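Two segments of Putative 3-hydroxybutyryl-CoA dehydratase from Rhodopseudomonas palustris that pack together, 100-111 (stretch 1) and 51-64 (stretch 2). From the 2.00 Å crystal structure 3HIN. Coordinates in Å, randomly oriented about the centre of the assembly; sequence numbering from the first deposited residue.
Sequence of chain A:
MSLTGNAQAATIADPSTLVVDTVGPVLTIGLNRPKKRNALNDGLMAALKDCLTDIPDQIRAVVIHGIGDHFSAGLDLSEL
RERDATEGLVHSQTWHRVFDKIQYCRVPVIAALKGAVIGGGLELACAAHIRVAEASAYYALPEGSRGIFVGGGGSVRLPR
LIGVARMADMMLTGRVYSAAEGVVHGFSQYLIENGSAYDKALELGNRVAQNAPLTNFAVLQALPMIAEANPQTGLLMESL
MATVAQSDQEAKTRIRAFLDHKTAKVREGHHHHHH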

ATOM      1  N   ASP A 100       2.352  11.441 -13.636  1.00 37.01           N
ATOM      2  CA  ASP A 100       1.276  10.618 -14.191  1.00 36.61           C
ATOM      3  C   ASP A 100       1.090  10.989 -15.667  1.00 35.25           C
ATOM      4  O   ASP A 100       0.735  10.141 -16.475  1.00 36.40           O
ATOM      5  CB  ASP A 100      -0.064  10.863 -13.466  1.00 36.25           C
ATOM      6  CG  ASP A 100      -0.222  10.047 -12.191  1.00 40.45           C
ATOM      7  OD1 ASP A 100      -1.034  10.507 -11.385  1.00 47.83           O
ATOM      8  OD2 ASP A 100       0.445   8.992 -11.940  1.00 43.96           O
ATOM      9  N   LYS A 101       1.293  12.260 -16.033  1.00 33.16           N
ATOM     10  CA  LYS A 101       1.100  12.631 -17.456  1.00 33.26           C
ATOM     11  C   LYS A 101       2.217  12.050 -18.332  1.00 32.74           C
ATOM     12  O   LYS A 101       2.077  11.999 -19.521  1.00 33.02           O
ATOM     13  CB  LYS A 101       1.134  14.156 -17.607  1.00 34.10           C
ATOM     14  CG  LYS A 101       0.128  14.860 -16.713  1.00 35.77           C
ATOM     15  CD  LYS A 101      -1.264  14.538 -17.110  1.00 39.48           C
ATOM     16  CE  LYS A 101      -2.140  15.814 -16.982  1.00 46.24           C
ATOM     17  NZ  LYS A 101      -3.437  15.595 -17.745  1.00 49.68           N
ATOM     18  N   ILE A 102       3.331  11.650 -17.744  1.00 31.02           N
ATOM     19  CA  ILE A 102       4.333  10.915 -18.487  1.00 31.73           C
ATOM     20  C   ILE A 102       3.956   9.431 -18.575  1.00 32.19           C
ATOM     21  O   ILE A 102       3.796   8.870 -19.656  1.00 32.47           O
ATOM     22  CB  ILE A 102       5.671  10.998 -17.771  1.00 32.05           C
ATOM     23  CG1 ILE A 102       6.018  12.484 -17.498  1.00 33.29           C
ATOM     24  CG2 ILE A 102       6.768  10.322 -18.620  1.00 28.96           C
ATOM     25  CD1 ILE A 102       7.540  12.713 -17.115  1.00 29.37           C
ATOM     26  N   GLN A 103       3.842   8.791 -17.419  1.00 32.53           N
ATOM     27  CA  GLN A 103       3.490   7.373 -17.359  1.00 33.46           C
ATOM     28  C   GLN A 103       2.268   7.029 -18.207  1.00 34.44           C
ATOM     29  O   GLN A 103       2.290   6.056 -18.969  1.00 35.06           O
ATOM     30  CB  GLN A 103       3.145   6.940 -15.890  1.00 34.44           C
ATOM     31  CG  GLN A 103       2.912   5.363 -15.778  1.00 34.58           C
ATOM     32  CD  GLN A 103       2.877   4.877 -14.310  1.00 38.94           C
ATOM     33  OE1 GLN A 103       3.144   5.643 -13.389  1.00 34.86           O
ATOM     34  NE2 GLN A 103       2.564   3.589 -14.095  1.00 35.60           N
ATOM     35  N   TYR A 104       1.199   7.828 -18.058  1.00 35.86           N
ATOM     36  CA  TYR A 104      -0.074   7.514 -18.655  1.00 36.00           C
ATOM     37  C   TYR A 104      -0.278   8.388 -19.878  1.00 36.29           C
ATOM     38  O   TYR A 104      -1.407   8.587 -20.322  1.00 34.46           O
ATOM     39  CB  TYR A 104      -1.262   7.614 -17.637  1.00 36.23           C
ATOM     40  CG  TYR A 104      -1.084   6.648 -16.508  1.00 38.96           C
ATOM     41  CD1 TYR A 104      -0.735   7.097 -15.208  1.00 39.64           C
ATOM     42  CD2 TYR A 104      -1.137   5.259 -16.749  1.00 35.05           C
ATOM     43  CE1 TYR A 104      -0.507   6.175 -14.169  1.00 36.91           C
ATOM     44  CE2 TYR A 104      -0.918   4.330 -15.728  1.00 35.77           C
ATOM     45  CZ  TYR A 104      -0.641   4.815 -14.415  1.00 39.56           C
ATOM     46  OH  TYR A 104      -0.420   3.891 -13.377  1.00 43.98           O
ATOM     47  N   CYS A 105       0.820   8.882 -20.443  1.00 36.44           N
ATOM     48  CA  CYS A 105       0.713   9.673 -21.680  1.00 35.92           C
ATOM     49  C   CYS A 105       0.062   8.830 -22.798  1.00 36.58           C
ATOM     50  O   CYS A 105       0.293   7.620 -22.906  1.00 36.80           O
ATOM     51  CB  CYS A 105       2.126  10.122 -22.107  1.00 36.86           C
ATOM     52  SG  CYS A 105       2.232  11.275 -23.552  1.00 35.59           S
ATOM     53  N   ARG A 106      -0.689   9.453 -23.674  1.00 36.13           N
ATOM     54  CA  ARG A 106      -1.321   8.671 -24.709  1.00 36.09           C
ATOM     55  C   ARG A 106      -0.340   8.188 -25.790  1.00 34.85           C
ATOM     56  O   ARG A 106      -0.569   7.168 -26.469  1.00 33.69           O
ATOM     57  CB  ARG A 106      -2.518   9.366 -25.309  1.00 36.87           C
ATOM     58  CG  ARG A 106      -2.175  10.458 -26.139  1.00 38.33           C
ATOM     59  CD  ARG A 106      -3.299  10.789 -27.205  1.00 41.17           C
ATOM     60  NE  ARG A 106      -2.902  12.107 -27.739  1.00 42.08           N
ATOM     61  CZ  ARG A 106      -2.079  12.274 -28.766  1.00 45.05           C
ATOM     62  NH1 ARG A 106      -1.666  11.225 -29.446  1.00 51.09           N
ATOM     63  NH2 ARG A 106      -1.703  13.469 -29.154  1.00 41.43           N
ATOM     64  N   VAL A 107       0.792   8.844 -25.882  1.00 33.74           N
ATOM     65  CA  VAL A 107       1.861   8.339 -26.745  1.00 32.47           C
ATOM     66  C   VAL A 107       3.109   7.963 -25.970  1.00 33.12           C
ATOM     67  O   VAL A 107       3.284   8.377 -24.805  1.00 33.89           O
ATOM     68  CB  VAL A 107       2.193   9.395 -27.806  1.00 33.00           C
ATOM     69  CG1 VAL A 107       0.944   9.620 -28.660  1.00 30.96           C
ATOM     70  CG2 VAL A 107       2.740  10.692 -27.155  1.00 25.35           C
ATOM     71  N   PRO A 108       4.005   7.168 -26.606  1.00 34.00           N
ATOM     72  CA  PRO A 108       5.154   6.805 -25.752  1.00 33.38           C
ATOM     73  C   PRO A 108       6.105   7.976 -25.505  1.00 33.13           C
ATOM     74  O   PRO A 108       6.335   8.802 -26.392  1.00 33.19           O
ATOM     75  CB  PRO A 108       5.893   5.750 -26.539  1.00 31.91           C
ATOM     76  CG  PRO A 108       5.090   5.491 -27.813  1.00 34.42           C
ATOM     77  CD  PRO A 108       3.868   6.318 -27.815  1.00 33.73           C
ATOM     78  N   VAL A 109       6.685   7.974 -24.308  1.00 33.23           N
ATOM     79  CA  VAL A 109       7.669   8.973 -23.902  1.00 31.15           C
ATOM     80  C   VAL A 109       9.048   8.333 -23.794  1.00 30.97           C
ATOM     81  O   VAL A 109       9.226   7.292 -23.118  1.00 29.88           O
ATOM     82  CB  VAL A 109       7.290   9.560 -22.572  1.00 30.07           C
ATOM     83  CG1 VAL A 109       8.299  10.634 -22.139  1.00 28.86           C
ATOM     84  CG2 VAL A 109       5.879  10.134 -22.650  1.00 32.10           C
ATOM     85  N   ILE A 110      10.023   8.966 -24.460  1.00 30.84           N
ATOM     86  CA  ILE A 110      11.376   8.491 -24.458  1.00 32.17           C
ATOM     87  C   ILE A 110      12.227   9.537 -23.753  1.00 32.49           C
ATOM     88  O   ILE A 110      12.170  10.698 -24.116  1.00 33.37           O
ATOM     89  CB  ILE A 110      11.889   8.240 -25.952  1.00 32.78           C
ATOM     90  CG1 ILE A 110      10.947   7.260 -26.685  1.00 33.83           C
ATOM     91  CG2 ILE A 110      13.350   7.703 -25.988  1.00 31.44           C
ATOM     92  CD1 ILE A 110      10.312   7.844 -27.886  1.00 33.98           C
ATOM     93  N   ALA A 111      13.054   9.126 -22.804  1.00 32.32           N
ATOM     94  CA  ALA A 111      13.968  10.067 -22.132  1.00 32.73           C
ATOM     95  C   ALA A 111      15.405   9.848 -22.637  1.00 33.59           C
ATOM     96  O   ALA A 111      15.900   8.713 -22.640  1.00 35.14           O
ATOM     97  CB  ALA A 111      13.894   9.852 -20.613  1.00 32.59           C
TER
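Stretch 2 (51-64) CLTDIPDQIRAVVI

Stretch 2 runs alongside stretch 1 in the same N-to-C direction: it leaves a helix, passes through a loop and a turn, and finishes as a parallel strand beside strand 109-111. C51 still belongs to the helix and stays out of reach; L52 is the first residue to leave helical phi/psi. Its side chain points toward stretch 1, where L52 CB lies 3.8 Å from K101 CB and L52 CD1 3.7 Å from I102 CG1. A water ties the backbones together here, donating to L52 O at 3.0 Å and to K101 O at 2.8 Å. T53 meets the last carbon of the lysine chain, OG1 to K101 CE at 3.5 Å, whereas D54, with positive phi (56/50), directs its side chain away.

I55 turns back inward, and its CD1 reaches C105 SG at 3.4 Å. The type I turn from P56 to I59 is closed by I59 N to P56 O at 3.1 Å. R106 lies against it, its guanidinium edge meeting carbonyls of the turn and of I55 just before it: R106 NH2 donates to I55 O at 2.7 Å and NH1 to I59 O at 3.2 Å. Thus an exposed arginine holds the loop by its backbone. R60 points away, but its carbonyl faces V107, O to CB 3.6 Å.

From A61 the chain is extended, and the strand axes cross at -20°, 4.6 Å apart at closest approach. V62 pairs with V109, V63 with I110 and I64 with A111. The hydrogen bonds alternate in the parallel manner: V62 N to P108 O (3.1 Å), I110 N to V62 O (2.8 Å), I64 N to I110 O (2.8 Å). V62 and I64 share a sheet face with V109 and A111; V62 CG2 packs on V107 CG2 at 3.8 Å, and I64 CD1 on V109 CG1 at 3.7 Å. On the other face, V63 CG2 lies 4.2 Å from I110 CB.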

ATOM      1  N   CYS A  51       2.883  20.874 -20.998  1.00 37.81           N
ATOM      2  CA  CYS A  51       3.262  20.330 -22.314  1.00 38.63           C
ATOM      3  C   CYS A  51       2.617  18.970 -22.545  1.00 38.46           C
ATOM      4  O   CYS A  51       2.269  18.658 -23.656  1.00 38.51           O
ATOM      5  CB  CYS A  51       4.740  20.077 -22.392  1.00 38.33           C
ATOM      6  SG  CYS A  51       5.646  21.523 -22.513  1.00 43.99           S
ATOM      7  N   LEU A  52       2.499  18.164 -21.489  1.00 36.99           N
ATOM      8  CA  LEU A  52       1.811  16.876 -21.600  1.00 38.03           C
ATOM      9  C   LEU A  52       0.274  16.927 -21.374  1.00 37.70           C
ATOM     10  O   LEU A  52      -0.356  15.898 -21.249  1.00 38.43           O
ATOM     11  CB  LEU A  52       2.474  15.877 -20.682  1.00 36.45           C
ATOM     12  CG  LEU A  52       3.998  15.948 -20.690  1.00 39.83           C
ATOM     13  CD1 LEU A  52       4.595  15.260 -19.466  1.00 36.44           C
ATOM     14  CD2 LEU A  52       4.509  15.281 -21.951  1.00 38.71           C
ATOM     15  N   THR A  53      -0.343  18.107 -21.339  1.00 38.64           N
ATOM     16  CA  THR A  53      -1.812  18.138 -21.248  1.00 38.44           C
ATOM     17  C   THR A  53      -2.367  18.447 -22.641  1.00 38.85           C
ATOM     18  O   THR A  53      -1.890  19.363 -23.293  1.00 35.40           O
ATOM     19  CB  THR A  53      -2.256  19.147 -20.148  1.00 39.07           C
ATOM     20  OG1 THR A  53      -1.661  18.710 -18.919  1.00 37.53           O
ATOM     21  CG2 THR A  53      -3.796  19.145 -19.950  1.00 38.48           C
ATOM     22  N   ASP A  54      -3.346  17.657 -23.108  1.00 40.81           N
ATOM     23  CA  ASP A  54      -4.024  17.937 -24.383  1.00 42.95           C
ATOM     24  C   ASP A  54      -2.999  18.017 -25.500  1.00 43.10           C
ATOM     25  O   ASP A  54      -2.958  18.990 -26.262  1.00 42.08           O
ATOM     26  CB  ASP A  54      -4.821  19.265 -24.338  1.00 44.05           C
ATOM     27  CG  ASP A  54      -5.982  19.217 -23.354  1.00 48.49           C
ATOM     28  OD1 ASP A  54      -6.519  18.115 -23.080  1.00 50.60           O
ATOM     29  OD2 ASP A  54      -6.365  20.287 -22.840  1.00 53.40           O
ATOM     30  N   ILE A  55      -2.154  16.993 -25.558  1.00 42.88           N
ATOM     31  CA  ILE A  55      -1.068  16.915 -26.528  1.00 43.33           C
ATOM     32  C   ILE A  55      -1.744  16.805 -27.889  1.00 44.33           C
ATOM     33  O   ILE A  55      -2.517  15.865 -28.110  1.00 45.80           O
ATOM     34  CB  ILE A  55      -0.254  15.583 -26.311  1.00 42.39           C
ATOM     35  CG1 ILE A  55       0.429  15.567 -24.943  1.00 39.92           C
ATOM     36  CG2 ILE A  55       0.691  15.303 -27.491  1.00 40.66           C
ATOM     37  CD1 ILE A  55       1.240  14.288 -24.662  1.00 36.15           C
ATOM     38  N   PRO A  56      -1.450  17.740 -28.795  1.00 44.48           N
ATOM     39  CA  PRO A  56      -2.193  17.731 -30.068  1.00 45.15           C
ATOM     40  C   PRO A  56      -2.134  16.378 -30.833  1.00 46.05           C
ATOM     41  O   PRO A  56      -1.186  15.554 -30.649  1.00 42.77           O
ATOM     42  CB  PRO A  56      -1.557  18.886 -30.874  1.00 46.29           C
ATOM     43  CG  PRO A  56      -0.482  19.554 -29.980  1.00 45.01           C
ATOM     44  CD  PRO A  56      -0.313  18.694 -28.749  1.00 43.96           C
ATOM     45  N   ASP A  57      -3.151  16.158 -31.678  1.00 47.15           N
ATOM     46  CA  ASP A  57      -3.297  14.885 -32.416  1.00 48.47           C
ATOM     47  C   ASP A  57      -2.136  14.484 -33.319  1.00 47.47           C
ATOM     48  O   ASP A  57      -1.850  13.314 -33.483  1.00 47.61           O
ATOM     49  CB  ASP A  57      -4.592  14.877 -33.228  1.00 50.16           C
ATOM     50  CG  ASP A  57      -5.794  14.515 -32.385  1.00 55.03           C
ATOM     51  OD1 ASP A  57      -5.651  13.579 -31.550  1.00 59.29           O
ATOM     52  OD2 ASP A  57      -6.867  15.165 -32.552  1.00 60.70           O
ATOM     53  N   GLN A  58      -1.485  15.466 -33.928  1.00 46.79           N
ATOM     54  CA  GLN A  58      -0.367  15.181 -34.811  1.00 45.77           C
ATOM     55  C   GLN A  58       0.839  14.594 -34.125  1.00 43.13           C
ATOM     56  O   GLN A  58       1.766  14.197 -34.829  1.00 42.98           O
ATOM     57  CB  GLN A  58       0.114  16.431 -35.566  1.00 46.53           C
ATOM     58  CG  GLN A  58       0.459  17.622 -34.659  1.00 50.82           C
ATOM     59  CD  GLN A  58      -0.758  18.598 -34.519  1.00 58.83           C
ATOM     60  OE1 GLN A  58      -0.616  19.727 -34.017  1.00 60.37           O
ATOM     61  NE2 GLN A  58      -1.952  18.157 -34.983  1.00 58.81           N
ATOM     62  N   ILE A  59       0.866  14.582 -32.793  1.00 40.50           N
ATOM     63  CA  ILE A  59       2.041  14.122 -32.068  1.00 37.71           C
ATOM     64  C   ILE A  59       1.845  12.636 -31.798  1.00 37.82           C
ATOM     65  O   ILE A  59       0.775  12.221 -31.302  1.00 35.89           O
ATOM     66  CB  ILE A  59       2.231  14.870 -30.716  1.00 38.23           C
ATOM     67  CG1 ILE A  59       2.566  16.371 -30.923  1.00 36.92           C
ATOM     68  CG2 ILE A  59       3.251  14.144 -29.747  1.00 34.48           C
ATOM     69  CD1 ILE A  59       3.704  16.681 -31.874  1.00 35.67           C
ATOM     70  N   ARG A  60       2.883  11.858 -32.131  1.00 36.35           N
ATOM     71  CA  ARG A  60       2.850  10.409 -31.890  1.00 36.75           C
ATOM     72  C   ARG A  60       3.972   9.865 -31.014  1.00 35.42           C
ATOM     73  O   ARG A  60       4.013   8.672 -30.771  1.00 36.43           O
ATOM     74  CB  ARG A  60       2.673   9.596 -33.197  1.00 36.87           C
ATOM     75  CG  ARG A  60       1.362   9.948 -33.939  1.00 37.52           C
ATOM     76  CD  ARG A  60       1.046   8.998 -35.120  1.00 41.40           C
ATOM     77  NE  ARG A  60       2.041   9.151 -36.175  1.00 41.04           N
ATOM     78  CZ  ARG A  60       2.099  10.152 -37.063  1.00 42.86           C
ATOM     79  NH1 ARG A  60       1.185  11.148 -37.062  1.00 40.97           N
ATOM     80  NH2 ARG A  60       3.098  10.166 -37.952  1.00 36.22           N
ATOM     81  N   ALA A  61       4.838  10.745 -30.506  1.00 34.14           N
ATOM     82  CA  ALA A  61       5.853  10.451 -29.526  1.00 32.74           C
ATOM     83  C   ALA A  61       6.360  11.729 -28.888  1.00 32.82           C
ATOM     84  O   ALA A  61       6.227  12.832 -29.455  1.00 31.87           O
ATOM     85  CB  ALA A  61       7.017   9.671 -30.155  1.00 32.65           C
ATOM     86  N   VAL A  62       6.926  11.545 -27.692  1.00 32.74           N
ATOM     87  CA  VAL A  62       7.517  12.595 -26.894  1.00 33.32           C
ATOM     88  C   VAL A  62       8.923  12.170 -26.531  1.00 31.98           C
ATOM     89  O   VAL A  62       9.099  11.090 -25.973  1.00 33.65           O
ATOM     90  CB  VAL A  62       6.773  12.843 -25.537  1.00 32.46           C
ATOM     91  CG1 VAL A  62       7.417  14.027 -24.858  1.00 31.18           C
ATOM     92  CG2 VAL A  62       5.348  13.143 -25.743  1.00 31.63           C
ATOM     93  N   VAL A  63       9.913  13.013 -26.841  1.00 31.69           N
ATOM     94  CA  VAL A  63      11.288  12.841 -26.330  1.00 31.23           C
ATOM     95  C   VAL A  63      11.552  13.924 -25.290  1.00 32.16           C
ATOM     96  O   VAL A  63      11.432  15.120 -25.600  1.00 32.39           O
ATOM     97  CB  VAL A  63      12.318  12.969 -27.461  1.00 30.70           C
ATOM     98  CG1 VAL A  63      13.739  13.087 -26.899  1.00 29.81           C
ATOM     99  CG2 VAL A  63      12.208  11.713 -28.371  1.00 33.98           C
ATOM    100  N   ILE A  64      11.893  13.522 -24.062  1.00 32.44           N
ATOM    101  CA  ILE A  64      12.338  14.457 -23.063  1.00 32.15           C
ATOM    102  C   ILE A  64      13.856  14.389 -22.914  1.00 34.51           C
ATOM    103  O   ILE A  64      14.438  13.315 -22.815  1.00 36.65           O
ATOM    104  CB  ILE A  64      11.764  14.144 -21.737  1.00 32.83           C
ATOM    105  CG1 ILE A  64      10.262  14.161 -21.796  1.00 29.14           C
ATOM    106  CG2 ILE A  64      12.307  15.173 -20.649  1.00 29.09           C
ATOM    107  CD1 ILE A  64       9.674  13.635 -20.493  1.00 34.53           C
TER
HETATM  108  O   HOH W   1      -0.043  12.965 -21.057  1.00 38.35           O